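Local coordinates for protein octenoyl-CoA reductase/carboxylase (Streptomyces sp., PDB 4A0S) that probably catalyses the NADPH-dependent reductive carboxylation of 2-octenoyl-CoA, making an extender unit for cinnabaramide polyketide biosynthesis, at residues R373-S377 with G378-P382. Sequence-based numbering, arbitrary orientation.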
loop_
_atom_site.group_PDB
_atom_site.type_symbol
_atom_site.label_atom_id
_atom_site.label_comp_id
_atom_site.label_asym_id
_atom_site.label_seq_id
_atom_site.Cartn_x
_atom_site.Cartn_y
_atom_site.Cartn_z
ATOM N N ARG A 373 -6.413 -2.015 -21.912
ATOM C CA ARG A 373 -6.011 -3.408 -22.036
ATOM C C ARG A 373 -7.153 -4.358 -21.760
ATOM O O ARG A 373 -7.244 -5.412 -22.373
ATOM C CB ARG A 373 -4.856 -3.716 -21.099
ATOM C CG ARG A 373 -3.586 -3.181 -21.627
ATOM C CD ARG A 373 -2.557 -3.162 -20.551
ATOM N NE ARG A 373 -1.269 -2.819 -21.123
ATOM C CZ ARG A 373 -0.132 -2.789 -20.435
ATOM N NH1 ARG A 373 -0.119 -3.052 -19.131
ATOM N NH2 ARG A 373 0.989 -2.469 -21.054
ATOM N N LEU A 374 -8.020 -3.980 -20.830
ATOM C CA LEU A 374 -9.155 -4.827 -20.504
ATOM C C LEU A 374 -10.188 -4.778 -21.620
ATOM O O LEU A 374 -10.909 -5.733 -21.841
ATOM C CB LEU A 374 -9.764 -4.401 -19.188
ATOM C CG LEU A 374 -8.863 -4.694 -17.982
ATOM C CD1 LEU A 374 -9.463 -4.094 -16.712
ATOM C CD2 LEU A 374 -8.637 -6.195 -17.815
ATOM N N PHE A 375 -10.274 -3.641 -22.310
ATOM C CA PHE A 375 -11.142 -3.567 -23.484
ATOM C C PHE A 375 -10.552 -4.369 -24.621
ATOM O O PHE A 375 -11.268 -5.089 -25.323
ATOM C CB PHE A 375 -11.361 -2.119 -23.909
ATOM C CG PHE A 375 -12.394 -1.436 -23.102
ATOM C CD1 PHE A 375 -13.738 -1.550 -23.442
ATOM C CD2 PHE A 375 -12.045 -0.732 -21.960
ATOM C CE1 PHE A 375 -14.718 -0.933 -22.673
ATOM C CE2 PHE A 375 -13.027 -0.105 -21.180
ATOM C CZ PHE A 375 -14.361 -0.211 -21.542
ATOM N N GLU A 376 -9.231 -4.261 -24.756
ATOM C CA GLU A 376 -8.478 -4.891 -25.832
ATOM C C GLU A 376 -8.640 -6.403 -25.838
ATOM O O GLU A 376 -8.706 -7.007 -26.905
ATOM C CB GLU A 376 -7.000 -4.516 -25.742
ATOM C CG GLU A 376 -6.682 -3.158 -26.348
ATOM C CD GLU A 376 -5.240 -2.765 -26.117
ATOM O OE1 GLU A 376 -4.606 -3.358 -25.227
ATOM O OE2 GLU A 376 -4.735 -1.889 -26.841
ATOM N N SER A 377 -8.717 -6.994 -24.643
ATOM C CA SER A 377 -8.891 -8.438 -24.481
ATOM C C SER A 377 -10.363 -8.844 -24.541
ATOM O O SER A 377 -10.684 -10.036 -24.623
ATOM C CB SER A 377 -8.346 -8.853 -23.124
ATOM O OG SER A 377 -9.157 -8.303 -22.108
ATOM N N GLY A 378 -11.255 -7.861 -24.437
ATOM C CA GLY A 378 -12.685 -8.148 -24.440
ATOM C C GLY A 378 -13.167 -8.539 -23.052
ATOM O O GLY A 378 -14.338 -8.873 -22.867
ATOM N N ALA A 379 -12.262 -8.473 -22.062
ATOM C CA ALA A 379 -12.643 -8.727 -20.688
ATOM C C ALA A 379 -13.730 -7.755 -20.262
ATOM O O ALA A 379 -14.636 -8.105 -19.516
ATOM C CB ALA A 379 -11.449 -8.593 -19.777
ATOM N N VAL A 380 -13.611 -6.528 -20.749
ATOM C CA VAL A 380 -14.545 -5.467 -20.451
ATOM C C VAL A 380 -15.026 -4.953 -21.811
ATOM O O VAL A 380 -14.267 -4.945 -22.797
ATOM C CB VAL A 380 -13.858 -4.375 -19.602
ATOM C CG1 VAL A 380 -14.712 -3.134 -19.485
ATOM C CG2 VAL A 380 -13.536 -4.928 -18.198
ATOM N N VAL A 381 -16.295 -4.567 -21.865
ATOM C CA VAL A 381 -16.932 -4.223 -23.128
ATOM C C VAL A 381 -17.566 -2.850 -22.999
ATOM O O VAL A 381 -17.867 -2.412 -21.878
ATOM C CB VAL A 381 -17.985 -5.264 -23.549
ATOM C CG1 VAL A 381 -17.343 -6.664 -23.703
ATOM C CG2 VAL A 381 -19.190 -5.268 -22.572
ATOM N N PRO A 382 -17.746 -2.159 -24.144
ATOM C CA PRO A 382 -18.297 -0.809 -24.140
ATOM C C PRO A 382 -19.731 -0.881 -23.665
ATOM O O PRO A 382 -20.424 -1.852 -23.950
ATOM C CB PRO A 382 -18.242 -0.400 -25.612
ATOM C CG PRO A 382 -17.168 -1.226 -26.184
ATOM C CD PRO A 382 -17.294 -2.545 -25.488
HETATM O O HOH W 1 -13.867 -5.092 -25.490
#
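Val-380 folds back against one face of the Phe-375 ring, showing how a glycine with positive phi just after a helix can turn the chain back onto Leu-374 and Phe-375. The packing is apolar: with chi1 at 169°, Val-380 CG1 is swung opposite the backbone N and onto the ring, near the rim and 3.6 Å from Phe-375 CZ, a CH-pi contact, while CG2 rests 3.9 Å from Leu-374 CB. Pro-382 N meets the ring at its edge. Replacing Phe-375 by an alanine is likely to strip Val-380 CG1 of its aromatic partner and open a gap beside Pro-382.

Hydrogen bonds fix the turn. Val-380 N donates to Leu-374 O (3.0 Å), and Gly-378 N to Phe-375 O. Gly-378 has positive phi (84°), where a CB would strike Ser-377 O. The side-chain OG of Ser-377 accepts from Ala-379 N (3.1 Å). One water bridges Phe-375 O and Val-380 O, donating to both (2.6 Å from its O to Phe-375 O).

The turn joins helix 365-376, beside the Rossmann-type NADP-binding domain, to strand 384-389. Leu-374 and Val-380 pack on helix 232-243, which begins at NADP-binding Gly-232, Phe-375 reaches Ala-203 of helix 200-210, and Val-381 lies against helix 433-436.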